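Local atomic coordinates of enterochelin esterase (Salmonella enterica subsp. enterica serovar Typhimurium, PDB entry 3MGA), a protein that probably hydrolyses the ester bonds of ferric enterobactin, the iron-loaded catecholate siderophore, so that its iron can be released inside the cell. Residues Arg187-Leu192 with Leu238-Ile243; Ile206-Gln211 with Asp257-Val262; Leu252-Asp257 with Gly291-Leu296. One frame throughout, in Å; residues are numbered along the deposited sequence.

In the fold
All three contacts lie in the alpha/beta-hydrolase part of the chain. Contact 1 pairs strands 185-193 and 236-240 of the eight-stranded mixed sheet. Contact 2 sets the end of the neighbouring strand 204-207 against helix 256-273, with its centre about 8 Å from that of contact 1. Contact 3 brings the loop before that helix to helix 290-301; its centre is about 9 Å from that of contact 2 and about 16 Å from that of contact 1. Along the chain, contact 2 alternates with each of the others, while contact 1 closes before contact 3 opens. Backbone bonds join contact 1 to contact 2, and Leu208 and Trp259 link contact 2 to the helix after the probable nucleophile elbow.

Contact 1: Arg187-Leu192 with Leu238-Ile243; sequences RRVWIL and LLIDAI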
ATOM      1  N   ARG A 187      -6.426 -17.861 -12.695  1.00 38.91           N
ATOM      2  CA  ARG A 187      -5.853 -17.068 -11.622  1.00 37.88           C
ATOM      3  C   ARG A 187      -6.088 -17.680 -10.251  1.00 37.13           C
ATOM      4  O   ARG A 187      -7.054 -18.379 -10.059  1.00 38.47           O
ATOM      5  CB  ARG A 187      -6.619 -15.770 -11.717  1.00 38.37           C
ATOM      6  CG  ARG A 187      -6.475 -14.751 -10.697  1.00 38.02           C
ATOM      7  CD  ARG A 187      -7.696 -13.868 -10.849  1.00 39.15           C
ATOM      8  NE  ARG A 187      -7.925 -13.487 -12.250  1.00 37.70           N
ATOM      9  CZ  ARG A 187      -7.528 -12.345 -12.807  1.00 38.73           C
ATOM     10  NH1 ARG A 187      -6.898 -11.410 -12.091  1.00 36.64           N
ATOM     11  NH2 ARG A 187      -7.797 -12.119 -14.089  1.00 40.61           N
ATOM     12  N   ARG A 188      -5.212 -17.381  -9.294  1.00 37.08           N
ATOM     13  CA  ARG A 188      -5.348 -17.876  -7.932  1.00 35.79           C
ATOM     14  C   ARG A 188      -6.201 -16.938  -7.112  1.00 34.82           C
ATOM     15  O   ARG A 188      -6.121 -15.716  -7.270  1.00 34.09           O
ATOM     16  CB  ARG A 188      -3.995 -17.929  -7.210  1.00 35.57           C
ATOM     17  CG  ARG A 188      -2.980 -18.908  -7.736  1.00 39.82           C
ATOM     18  CD  ARG A 188      -1.628 -18.681  -7.046  1.00 44.23           C
ATOM     19  NE  ARG A 188      -1.046 -17.373  -7.362  1.00 46.02           N
ATOM     20  CZ  ARG A 188       0.087 -16.895  -6.843  1.00 50.58           C
ATOM     21  NH1 ARG A 188       0.785 -17.605  -5.958  1.00 51.51           N
ATOM     22  NH2 ARG A 188       0.526 -15.691  -7.208  1.00 49.42           N
ATOM     23  N   VAL A 189      -6.994 -17.526  -6.220  1.00 33.98           N
ATOM     24  CA  VAL A 189      -7.798 -16.776  -5.269  1.00 33.39           C
ATOM     25  C   VAL A 189      -7.611 -17.472  -3.908  1.00 34.04           C
ATOM     26  O   VAL A 189      -7.529 -18.710  -3.832  1.00 35.05           O
ATOM     27  CB  VAL A 189      -9.282 -16.707  -5.659  1.00 34.12           C
ATOM     28  CG1 VAL A 189      -9.449 -15.946  -6.985  1.00 32.51           C
ATOM     29  CG2 VAL A 189      -9.896 -18.115  -5.741  1.00 34.74           C
ATOM     30  N   TRP A 190      -7.492 -16.687  -2.848  1.00 32.32           N
ATOM     31  CA  TRP A 190      -7.323 -17.247  -1.516  1.00 32.65           C
ATOM     32  C   TRP A 190      -8.581 -17.023  -0.686  1.00 32.37           C
ATOM     33  O   TRP A 190      -9.245 -16.001  -0.809  1.00 33.35           O
ATOM     34  CB  TRP A 190      -6.130 -16.620  -0.813  1.00 32.09           C
ATOM     35  CG  TRP A 190      -4.790 -16.981  -1.367  1.00 32.04           C
ATOM     36  CD1 TRP A 190      -3.944 -17.944  -0.891  1.00 34.46           C
ATOM     37  CD2 TRP A 190      -4.108 -16.358  -2.463  1.00 29.57           C
ATOM     38  NE1 TRP A 190      -2.779 -17.963  -1.626  1.00 32.56           N
ATOM     39  CE2 TRP A 190      -2.861 -17.004  -2.602  1.00 31.48           C
ATOM     40  CE3 TRP A 190      -4.425 -15.318  -3.338  1.00 31.82           C
ATOM     41  CZ2 TRP A 190      -1.945 -16.649  -3.582  1.00 30.79           C
ATOM     42  CZ3 TRP A 190      -3.512 -14.967  -4.315  1.00 30.72           C
ATOM     43  CH2 TRP A 190      -2.289 -15.629  -4.427  1.00 31.84           C
ATOM     44  N   ILE A 191      -8.908 -17.978   0.171  1.00 32.73           N
ATOM     45  CA  ILE A 191     -10.095 -17.861   0.999  1.00 32.29           C
ATOM     46  C   ILE A 191      -9.768 -18.070   2.461  1.00 31.59           C
ATOM     47  O   ILE A 191      -9.251 -19.110   2.837  1.00 33.02           O
ATOM     48  CB  ILE A 191     -11.163 -18.899   0.613  1.00 33.22           C
ATOM     49  CG1 ILE A 191     -11.586 -18.740  -0.844  1.00 35.17           C
ATOM     50  CG2 ILE A 191     -12.395 -18.753   1.506  1.00 34.70           C
ATOM     51  CD1 ILE A 191     -12.628 -19.783  -1.285  1.00 36.83           C
ATOM     52  N   LEU A 192     -10.074 -17.080   3.283  1.00 31.55           N
ATOM     53  CA  LEU A 192      -9.884 -17.197   4.722  1.00 34.14           C
ATOM     54  C   LEU A 192     -11.222 -16.943   5.403  1.00 34.88           C
ATOM     55  O   LEU A 192     -11.913 -16.002   5.059  1.00 34.50           O
ATOM     56  CB  LEU A 192      -8.873 -16.175   5.248  1.00 34.25           C
ATOM     57  CG  LEU A 192      -8.698 -16.197   6.773  1.00 34.89           C
ATOM     58  CD1 LEU A 192      -7.994 -17.479   7.184  1.00 34.55           C
ATOM     59  CD2 LEU A 192      -7.919 -14.986   7.259  1.00 36.74           C
ATOM     60  N   LEU A 238     -11.729 -12.954   0.611  1.00 33.79           N
ATOM     61  CA  LEU A 238     -11.354 -13.411  -0.716  1.00 33.33           C
ATOM     62  C   LEU A 238     -10.224 -12.565  -1.317  1.00 33.27           C
ATOM     63  O   LEU A 238     -10.425 -11.407  -1.673  1.00 34.04           O
ATOM     64  CB  LEU A 238     -12.570 -13.349  -1.618  1.00 34.78           C
ATOM     65  CG  LEU A 238     -12.414 -13.843  -3.044  1.00 36.30           C
ATOM     66  CD1 LEU A 238     -11.957 -15.299  -3.051  1.00 38.14           C
ATOM     67  CD2 LEU A 238     -13.728 -13.680  -3.779  1.00 39.65           C
ATOM     68  N   LEU A 239      -9.030 -13.137  -1.427  1.00 32.45           N
ATOM     69  CA  LEU A 239      -7.905 -12.411  -2.012  1.00 32.00           C
ATOM     70  C   LEU A 239      -7.760 -12.821  -3.456  1.00 32.31           C
ATOM     71  O   LEU A 239      -7.607 -14.009  -3.745  1.00 32.47           O
ATOM     72  CB  LEU A 239      -6.613 -12.663  -1.246  1.00 31.91           C
ATOM     73  CG  LEU A 239      -6.442 -11.935   0.091  1.00 31.05           C
ATOM     74  CD1 LEU A 239      -7.598 -12.164   1.040  1.00 27.97           C
ATOM     75  CD2 LEU A 239      -5.127 -12.391   0.715  1.00 33.04           C
ATOM     76  N   ILE A 240      -7.809 -11.844  -4.364  1.00 31.85           N
ATOM     77  CA  ILE A 240      -7.707 -12.145  -5.788  1.00 32.62           C
ATOM     78  C   ILE A 240      -6.350 -11.752  -6.367  1.00 32.66           C
ATOM     79  O   ILE A 240      -5.891 -10.630  -6.197  1.00 32.48           O
ATOM     80  CB  ILE A 240      -8.816 -11.459  -6.599  1.00 33.16           C
ATOM     81  CG1 ILE A 240     -10.191 -11.727  -5.980  1.00 32.33           C
ATOM     82  CG2 ILE A 240      -8.781 -11.945  -8.045  1.00 32.65           C
ATOM     83  CD1 ILE A 240     -11.319 -11.046  -6.725  1.00 31.82           C
ATOM     84  N   ASP A 241      -5.726 -12.693  -7.061  1.00 34.05           N
ATOM     85  CA  ASP A 241      -4.424 -12.477  -7.687  1.00 34.91           C
ATOM     86  C   ASP A 241      -4.616 -11.583  -8.897  1.00 35.94           C
ATOM     87  O   ASP A 241      -5.484 -11.855  -9.739  1.00 36.03           O
ATOM     88  CB  ASP A 241      -3.858 -13.830  -8.134  1.00 35.87           C
ATOM     89  CG  ASP A 241      -2.433 -13.755  -8.626  1.00 37.23           C
ATOM     90  OD1 ASP A 241      -1.850 -12.661  -8.695  1.00 41.16           O
ATOM     91  OD2 ASP A 241      -1.881 -14.823  -8.947  1.00 43.78           O
ATOM     92  N   ALA A 242      -3.832 -10.510  -8.972  1.00 36.03           N
ATOM     93  CA  ALA A 242      -3.880  -9.587 -10.108  1.00 38.04           C
ATOM     94  C   ALA A 242      -3.104 -10.171 -11.295  1.00 39.91           C
ATOM     95  O   ALA A 242      -3.140  -9.616 -12.398  1.00 41.44           O
ATOM     96  CB  ALA A 242      -3.302  -8.219  -9.723  1.00 38.24           C
ATOM     97  N   ILE A 243      -2.386 -11.268 -11.040  1.00 39.94           N
ATOM     98  CA  ILE A 243      -1.596 -11.999 -12.042  1.00 42.26           C
ATOM     99  C   ILE A 243      -0.253 -11.343 -12.343  1.00 42.52           C
ATOM    100  O   ILE A 243       0.797 -11.868 -11.987  1.00 44.14           O
ATOM    101  CB  ILE A 243      -2.368 -12.225 -13.382  1.00 43.66           C
ATOM    102  CG1 ILE A 243      -3.698 -12.935 -13.133  1.00 42.88           C
ATOM    103  CG2 ILE A 243      -1.518 -13.030 -14.347  1.00 45.38           C
ATOM    104  CD1 ILE A 243      -4.457 -13.257 -14.401  1.00 42.09           C
TER
HETATM  105  O   HOH W   1      -5.522  -8.458 -12.699  1.00 35.76           O
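The antiparallel pairing of strands 185-193 and 236-240 belongs to the central sheet of an alpha/beta-hydrolase fold. Trp190 and Leu239 form the hydrogen-bonded pair: Trp190 N gives to Leu239 O at 2.8 Å, and Leu239 N returns a bond to Trp190 O. Val189 with Ile240 and Ile191 with Leu238 are non-hydrogen-bonded pairs. Leu238 CD1 touches both Val189 CB, 4.0 Å away, and Ile191 CG1, 4.1 Å away.

Past the strand end, Arg188 holds the carboxylate of Asp241 and Arg187 its carbonyl, while Asp241 N bonds Arg188 O. Asp241 CG is anti to the backbone N (chi1 -172°), which carries the carboxylate toward the Arg188 guanidinium. Arg188 approaches side-on, and its NE and NH2 both bond Asp241 OD2, each at 3.1 Å. The oxygen lies in the guanidinium plane, but both nitrogens come from one face of the carboxylate. Trp190 CH2 sits over the centre of that guanidinium. Arg188 NH1 pairs with Glu215. Asp241 OD1 accepts from Ile243 N at 2.8 Å, an Asx turn. Arg187 NH1 bonds Asp241 O at 2.8 Å, and Ile243 CD1 lies over one guanidinium face of Arg187, 3.5 Å from NH2. Arg187 NH2 also pairs with Glu251.

Strand 174-180 flanks 185-193 on its other edge. Helix 256-273 covers the face of Ile191, Leu238 and Ile240, while helix 210-216 packs on Trp190 and Leu239.

Contact 2: Ile206-Gln211 with Asp257-Val262; sequences ILLDGQ and DFWLAV
Leu208 and Ile206 meet Trp259, Phe258 and Val262 through apolar side chains, without a hydrogen bond across the contact. Leu208 carries much of it with its two methyls. CD2 packs against the Phe258 ring at CZ, 3.8 Å away, and is equally near CE2. The two side chains slide past each other in opposite directions. Leu208 CD1 reaches Trp259 CZ2 at 4.0 Å, at the edge of the indole and near its plane; these side chains approach tip to tip. Ile206 makes its closest contacts with CD1. That methyl lies 4.1 Å from Val262 CG1, again tip to tip, and 4.2 Å from Trp259 CZ3 at the ring edge.

Within the helix, Phe258 CD2 lies 3.6 Å above one face of the Trp259 indole, toward its rim. Phe258 CG is anti to its own backbone N (chi1 177°), which sends the ring toward Leu208.

The arrangement is the packing of a helix on a sheet in the alpha/beta-hydrolase fold. Strand 204-207 lies between strands 236-240 and 284-288, and helix 256-273 covers one face of it. Leu208 follows the strand end, and its side chain also touches the probable nucleophile elbow of the GxSxG pattern.

The polar bonds lead to residues outside the packed side chains. Gln211 NE2 gives a bond to Asp209 OD1 at 3.3 Å. The donor comes from the anti side, 25° out of the carboxylate plane. The same Asp209 oxygen pairs with Arg248, and Gln211 OE1 accepts from Ala242 N. The indole nitrogen of Trp259 bonds Ser294 of helix 290-301, while Phe306 packs edge-to-face with its ring.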
ATOM      1  N   ILE A 206     -13.700  -8.530  -0.280  1.00 33.04           N
ATOM      2  CA  ILE A 206     -12.815  -8.829  -1.391  1.00 32.71           C
ATOM      3  C   ILE A 206     -11.586  -7.931  -1.376  1.00 31.92           C
ATOM      4  O   ILE A 206     -11.693  -6.703  -1.358  1.00 31.01           O
ATOM      5  CB  ILE A 206     -13.521  -8.668  -2.733  1.00 33.71           C
ATOM      6  CG1 ILE A 206     -14.680  -9.663  -2.840  1.00 33.99           C
ATOM      7  CG2 ILE A 206     -12.541  -8.896  -3.874  1.00 31.93           C
ATOM      8  CD1 ILE A 206     -15.433  -9.565  -4.159  1.00 36.19           C
ATOM      9  N   LEU A 207     -10.415  -8.557  -1.377  1.00 31.51           N
ATOM     10  CA  LEU A 207      -9.162  -7.826  -1.393  1.00 30.98           C
ATOM     11  C   LEU A 207      -8.426  -8.024  -2.705  1.00 30.84           C
ATOM     12  O   LEU A 207      -8.042  -9.144  -3.060  1.00 30.26           O
ATOM     13  CB  LEU A 207      -8.270  -8.203  -0.212  1.00 30.80           C
ATOM     14  CG  LEU A 207      -8.608  -7.609   1.162  1.00 31.45           C
ATOM     15  CD1 LEU A 207      -9.990  -7.990   1.648  1.00 34.09           C
ATOM     16  CD2 LEU A 207      -7.567  -8.057   2.164  1.00 34.63           C
ATOM     17  N   LEU A 208      -8.226  -6.923  -3.421  1.00 30.82           N
ATOM     18  CA  LEU A 208      -7.518  -6.952  -4.686  1.00 30.94           C
ATOM     19  C   LEU A 208      -6.024  -7.052  -4.372  1.00 31.96           C
ATOM     20  O   LEU A 208      -5.628  -6.897  -3.214  1.00 33.26           O
ATOM     21  CB  LEU A 208      -7.872  -5.724  -5.515  1.00 30.69           C
ATOM     22  CG  LEU A 208      -9.362  -5.638  -5.859  1.00 31.01           C
ATOM     23  CD1 LEU A 208      -9.701  -4.286  -6.491  1.00 31.99           C
ATOM     24  CD2 LEU A 208      -9.805  -6.818  -6.770  1.00 28.97           C
ATOM     25  N   ASP A 209      -5.198  -7.313  -5.384  1.00 32.71           N
ATOM     26  CA  ASP A 209      -3.767  -7.524  -5.167  1.00 33.02           C
ATOM     27  C   ASP A 209      -3.591  -8.594  -4.086  1.00 32.17           C
ATOM     28  O   ASP A 209      -2.756  -8.481  -3.186  1.00 32.14           O
ATOM     29  CB  ASP A 209      -3.054  -6.215  -4.833  1.00 33.54           C
ATOM     30  CG  ASP A 209      -2.903  -5.307  -6.053  1.00 37.16           C
ATOM     31  OD1 ASP A 209      -2.498  -5.810  -7.121  1.00 42.23           O
ATOM     32  OD2 ASP A 209      -3.158  -4.093  -5.947  1.00 39.50           O
ATOM     33  N   GLY A 210      -4.397  -9.644  -4.199  1.00 31.75           N
ATOM     34  CA  GLY A 210      -4.384 -10.754  -3.251  1.00 32.63           C
ATOM     35  C   GLY A 210      -3.045 -11.445  -3.092  1.00 33.57           C
ATOM     36  O   GLY A 210      -2.711 -11.923  -2.007  1.00 34.55           O
ATOM     37  N   GLN A 211      -2.279 -11.509  -4.180  1.00 34.16           N
ATOM     38  CA  GLN A 211      -0.970 -12.143  -4.156  1.00 34.70           C
ATOM     39  C   GLN A 211      -0.067 -11.492  -3.091  1.00 34.29           C
ATOM     40  O   GLN A 211       0.638 -12.187  -2.356  1.00 34.08           O
ATOM     41  CB  GLN A 211      -0.315 -12.128  -5.551  1.00 35.78           C
ATOM     42  CG  GLN A 211       0.098 -10.755  -6.122  1.00 40.68           C
ATOM     43  CD  GLN A 211      -1.055  -9.770  -6.358  1.00 44.57           C
ATOM     44  OE1 GLN A 211      -2.216 -10.156  -6.444  1.00 42.48           O
ATOM     45  NE2 GLN A 211      -0.716  -8.482  -6.477  1.00 48.91           N
ATOM     46  N   ASP A 257     -15.665  -6.027 -17.296  1.00 47.09           N
ATOM     47  CA  ASP A 257     -15.591  -7.495 -17.341  1.00 46.14           C
ATOM     48  C   ASP A 257     -15.008  -8.108 -16.087  1.00 42.53           C
ATOM     49  O   ASP A 257     -15.460  -9.159 -15.654  1.00 42.42           O
ATOM     50  CB  ASP A 257     -14.837  -7.992 -18.577  1.00 46.88           C
ATOM     51  CG  ASP A 257     -15.687  -7.950 -19.827  1.00 51.32           C
ATOM     52  OD1 ASP A 257     -16.891  -7.622 -19.711  1.00 51.87           O
ATOM     53  OD2 ASP A 257     -15.163  -8.268 -20.922  1.00 53.71           O
ATOM     54  N   PHE A 258     -14.015  -7.460 -15.494  1.00 41.13           N
ATOM     55  CA  PHE A 258     -13.421  -7.997 -14.280  1.00 38.90           C
ATOM     56  C   PHE A 258     -14.495  -8.198 -13.210  1.00 38.40           C
ATOM     57  O   PHE A 258     -14.630  -9.288 -12.660  1.00 36.87           O
ATOM     58  CB  PHE A 258     -12.315  -7.090 -13.753  1.00 36.66           C
ATOM     59  CG  PHE A 258     -11.723  -7.559 -12.460  1.00 36.71           C
ATOM     60  CD1 PHE A 258     -10.782  -8.577 -12.440  1.00 36.22           C
ATOM     61  CD2 PHE A 258     -12.105  -6.989 -11.256  1.00 39.94           C
ATOM     62  CE1 PHE A 258     -10.235  -9.011 -11.251  1.00 35.05           C
ATOM     63  CE2 PHE A 258     -11.557  -7.429 -10.062  1.00 37.07           C
ATOM     64  CZ  PHE A 258     -10.619  -8.438 -10.065  1.00 33.94           C
ATOM     65  N   TRP A 259     -15.269  -7.148 -12.945  1.00 38.99           N
ATOM     66  CA  TRP A 259     -16.318  -7.218 -11.925  1.00 39.34           C
ATOM     67  C   TRP A 259     -17.529  -8.040 -12.328  1.00 40.30           C
ATOM     68  O   TRP A 259     -18.174  -8.633 -11.463  1.00 39.72           O
ATOM     69  CB  TRP A 259     -16.709  -5.823 -11.452  1.00 40.51           C
ATOM     70  CG  TRP A 259     -15.610  -5.218 -10.671  1.00 39.54           C
ATOM     71  CD1 TRP A 259     -14.770  -4.221 -11.060  1.00 38.58           C
ATOM     72  CD2 TRP A 259     -15.164  -5.644  -9.381  1.00 36.69           C
ATOM     73  NE1 TRP A 259     -13.857  -3.967 -10.072  1.00 37.80           N
ATOM     74  CE2 TRP A 259     -14.075  -4.830  -9.030  1.00 34.53           C
ATOM     75  CE3 TRP A 259     -15.599  -6.620  -8.478  1.00 34.86           C
ATOM     76  CZ2 TRP A 259     -13.415  -4.952  -7.809  1.00 32.63           C
ATOM     77  CZ3 TRP A 259     -14.946  -6.747  -7.273  1.00 33.86           C
ATOM     78  CH2 TRP A 259     -13.858  -5.918  -6.950  1.00 33.58           C
ATOM     79  N   LEU A 260     -17.846  -8.075 -13.622  1.00 41.79           N
ATOM     80  CA  LEU A 260     -18.935  -8.923 -14.094  1.00 44.17           C
ATOM     81  C   LEU A 260     -18.518 -10.367 -13.840  1.00 42.70           C
ATOM     82  O   LEU A 260     -19.278 -11.145 -13.289  1.00 44.23           O
ATOM     83  CB  LEU A 260     -19.219  -8.718 -15.583  1.00 46.23           C
ATOM     84  CG  LEU A 260     -19.947  -7.447 -16.012  1.00 50.65           C
ATOM     85  CD1 LEU A 260     -19.922  -7.312 -17.513  1.00 48.98           C
ATOM     86  CD2 LEU A 260     -21.397  -7.423 -15.478  1.00 49.35           C
ATOM     87  N   ALA A 261     -17.290 -10.699 -14.237  1.00 40.92           N
ATOM     88  CA  ALA A 261     -16.740 -12.037 -14.070  1.00 40.80           C
ATOM     89  C   ALA A 261     -16.707 -12.484 -12.611  1.00 40.40           C
ATOM     90  O   ALA A 261     -17.020 -13.637 -12.309  1.00 39.99           O
ATOM     91  CB  ALA A 261     -15.326 -12.094 -14.663  1.00 41.17           C
ATOM     92  N   VAL A 262     -16.300 -11.581 -11.713  1.00 38.86           N
ATOM     93  CA  VAL A 262     -16.243 -11.881 -10.286  1.00 37.42           C
ATOM     94  C   VAL A 262     -17.621 -12.261  -9.728  1.00 40.47           C
ATOM     95  O   VAL A 262     -17.746 -13.188  -8.921  1.00 41.00           O
ATOM     96  CB  VAL A 262     -15.667 -10.686  -9.485  1.00 36.17           C
ATOM     97  CG1 VAL A 262     -16.022 -10.781  -8.007  1.00 31.73           C
ATOM     98  CG2 VAL A 262     -14.153 -10.572  -9.701  1.00 34.01           C
TER

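Contact 3: Leu252-Asp257 with Gly291-Leu296; sequences LPCNAD and GGLSAL
Leu252, Pro253 and Cys254 pack on the first turn of helix 290-301, the helix that follows the probable nucleophile elbow of this alpha/beta-hydrolase fold. Gly291 is the last glycine of the GxSxG pattern.

Van der Waals contacts make up much of the meeting. Leu252 CD1 lies 4.0 Å from Gly291 N, with Gly291 CA close behind. Its other methyl, CD2, is 3.9 Å from Ser294 OG. Leu293 receives the next two residues in apolar contacts on separate branches. CD1 meets Cys254 SG at 4.0 Å, and CD2 meets Pro253 at CA and at CB, the latter 4.2 Å away. Leu293 CG is anti to its backbone N (chi1 171°), which carries the two methyls toward Pro253 and Cys254. Trp318 touches Pro253, Cys254 and Leu293, and Val329 of helix 328-335 packs on Cys254 and Leu293.

The chain turns sharply here. The backbone angles fit an inverse gamma turn centred on Pro253, though its closing bond is weak. Asn255 then takes the N-cap position of helix 256-273, and its OD1 accepts a weak bond from Asp257 N.

The polar interactions gather at Ser294. Its hydroxyl is bonded by Trp259 NE1, from helix 256-273. A water joins the two segments as well: it accepts from Asn255 N at 3.0 Å and is hydrogen-bonded to Ser294 OG, 2.9 Å from the water oxygen.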
ATOM      1  N   LEU A 252      -7.930  -3.852 -13.667  1.00 40.26           N
ATOM      2  CA  LEU A 252      -8.350  -3.039 -12.527  1.00 39.80           C
ATOM      3  C   LEU A 252      -8.825  -1.613 -12.837  1.00 41.37           C
ATOM      4  O   LEU A 252      -9.759  -1.131 -12.189  1.00 41.66           O
ATOM      5  CB  LEU A 252      -7.250  -2.988 -11.451  1.00 38.32           C
ATOM      6  CG  LEU A 252      -6.914  -4.293 -10.717  1.00 36.91           C
ATOM      7  CD1 LEU A 252      -5.894  -4.024  -9.595  1.00 35.44           C
ATOM      8  CD2 LEU A 252      -8.160  -4.930 -10.131  1.00 32.75           C
ATOM      9  N   PRO A 253      -8.196  -0.920 -13.802  1.00 42.03           N
ATOM     10  CA  PRO A 253      -8.676   0.450 -14.018  1.00 42.76           C
ATOM     11  C   PRO A 253      -9.992   0.574 -14.784  1.00 44.62           C
ATOM     12  O   PRO A 253     -10.007   0.782 -16.007  1.00 46.64           O
ATOM     13  CB  PRO A 253      -7.525   1.116 -14.775  1.00 43.36           C
ATOM     14  CG  PRO A 253      -6.790   0.052 -15.385  1.00 44.59           C
ATOM     15  CD  PRO A 253      -6.939  -1.174 -14.516  1.00 42.46           C
ATOM     16  N   CYS A 254     -11.090   0.460 -14.044  1.00 44.03           N
ATOM     17  CA  CYS A 254     -12.433   0.586 -14.598  1.00 45.00           C
ATOM     18  C   CYS A 254     -12.710  -0.361 -15.764  1.00 46.07           C
ATOM     19  O   CYS A 254     -13.125   0.064 -16.835  1.00 47.46           O
ATOM     20  CB  CYS A 254     -12.701   2.039 -15.012  1.00 46.73           C
ATOM     21  SG  CYS A 254     -12.502   3.236 -13.663  0.82 43.24           S
ATOM     22  N   ASN A 255     -12.470  -1.649 -15.540  1.00 46.20           N
ATOM     23  CA  ASN A 255     -12.758  -2.680 -16.541  1.00 48.09           C
ATOM     24  C   ASN A 255     -13.991  -3.438 -16.039  1.00 47.31           C
ATOM     25  O   ASN A 255     -13.925  -4.142 -15.034  1.00 45.73           O
ATOM     26  CB  ASN A 255     -11.571  -3.624 -16.727  1.00 47.23           C
ATOM     27  CG  ASN A 255     -11.780  -4.616 -17.861  1.00 51.38           C
ATOM     28  OD1 ASN A 255     -12.861  -4.702 -18.445  1.00 56.99           O
ATOM     29  ND2 ASN A 255     -10.734  -5.367 -18.182  1.00 51.98           N
ATOM     30  N   ALA A 256     -15.108  -3.282 -16.744  1.00 48.67           N
ATOM     31  CA  ALA A 256     -16.375  -3.903 -16.340  1.00 48.50           C
ATOM     32  C   ALA A 256     -16.343  -5.418 -16.331  1.00 46.85           C
ATOM     33  O   ALA A 256     -16.928  -6.032 -15.450  1.00 46.83           O
ATOM     34  CB  ALA A 256     -17.530  -3.392 -17.208  1.00 49.80           C
ATOM     35  N   ASP A 257     -15.665  -6.027 -17.296  1.00 47.09           N
ATOM     36  CA  ASP A 257     -15.591  -7.495 -17.341  1.00 46.14           C
ATOM     37  C   ASP A 257     -15.008  -8.108 -16.087  1.00 42.53           C
ATOM     38  O   ASP A 257     -15.460  -9.159 -15.654  1.00 42.42           O
ATOM     39  CB  ASP A 257     -14.837  -7.992 -18.577  1.00 46.88           C
ATOM     40  CG  ASP A 257     -15.687  -7.950 -19.827  1.00 51.32           C
ATOM     41  OD1 ASP A 257     -16.891  -7.622 -19.711  1.00 51.87           O
ATOM     42  OD2 ASP A 257     -15.163  -8.268 -20.922  1.00 53.71           O
ATOM     43  N   GLY A 291      -6.179  -0.649  -7.465  1.00 35.04           N
ATOM     44  CA  GLY A 291      -7.123  -1.463  -6.705  1.00 34.36           C
ATOM     45  C   GLY A 291      -8.173  -0.604  -6.023  1.00 35.27           C
ATOM     46  O   GLY A 291      -9.319  -1.031  -5.847  1.00 35.35           O
ATOM     47  N   GLY A 292      -7.776   0.607  -5.629  1.00 35.79           N
ATOM     48  CA  GLY A 292      -8.682   1.543  -4.954  1.00 36.96           C
ATOM     49  C   GLY A 292      -9.673   2.117  -5.944  1.00 37.61           C
ATOM     50  O   GLY A 292     -10.864   2.268  -5.646  1.00 37.90           O
ATOM     51  N   LEU A 293      -9.163   2.434  -7.124  1.00 36.84           N
ATOM     52  CA  LEU A 293      -9.969   2.957  -8.206  1.00 39.19           C
ATOM     53  C   LEU A 293     -10.989   1.910  -8.619  1.00 38.96           C
ATOM     54  O   LEU A 293     -12.176   2.205  -8.789  1.00 41.22           O
ATOM     55  CB  LEU A 293      -9.064   3.310  -9.404  1.00 40.19           C
ATOM     56  CG  LEU A 293      -9.689   3.696 -10.747  1.00 40.57           C
ATOM     57  CD1 LEU A 293     -10.559   4.941 -10.655  1.00 38.76           C
ATOM     58  CD2 LEU A 293      -8.573   3.894 -11.778  1.00 44.50           C
ATOM     59  N   SER A 294     -10.520   0.679  -8.760  1.00 37.62           N
ATOM     60  CA  SER A 294     -11.374  -0.418  -9.173  1.00 38.71           C
ATOM     61  C   SER A 294     -12.440  -0.724  -8.117  1.00 38.02           C
ATOM     62  O   SER A 294     -13.574  -1.020  -8.469  1.00 40.10           O
ATOM     63  CB  SER A 294     -10.536  -1.670  -9.467  1.00 38.31           C
ATOM     64  OG  SER A 294     -11.259  -2.581 -10.277  1.00 38.36           O
ATOM     65  N   ALA A 295     -12.087  -0.643  -6.834  1.00 36.96           N
ATOM     66  CA  ALA A 295     -13.063  -0.931  -5.760  1.00 36.91           C
ATOM     67  C   ALA A 295     -14.201   0.091  -5.739  1.00 37.72           C
ATOM     68  O   ALA A 295     -15.348  -0.277  -5.562  1.00 38.59           O
ATOM     69  CB  ALA A 295     -12.378  -1.010  -4.388  1.00 35.02           C
ATOM     70  N   LEU A 296     -13.882   1.372  -5.910  1.00 38.79           N
ATOM     71  CA  LEU A 296     -14.909   2.406  -5.934  1.00 39.95           C
ATOM     72  C   LEU A 296     -15.762   2.191  -7.183  1.00 42.20           C
ATOM     73  O   LEU A 296     -16.992   2.221  -7.128  1.00 44.35           O
ATOM     74  CB  LEU A 296     -14.297   3.808  -5.933  1.00 39.64           C
ATOM     75  CG  LEU A 296     -15.306   4.962  -5.959  1.00 41.50           C
ATOM     76  CD1 LEU A 296     -16.240   4.925  -4.738  1.00 38.56           C
ATOM     77  CD2 LEU A 296     -14.589   6.295  -6.052  1.00 38.36           C
TER
HETATM   78  O   HOH W   2     -12.163  -3.129 -12.974  1.00 51.34           O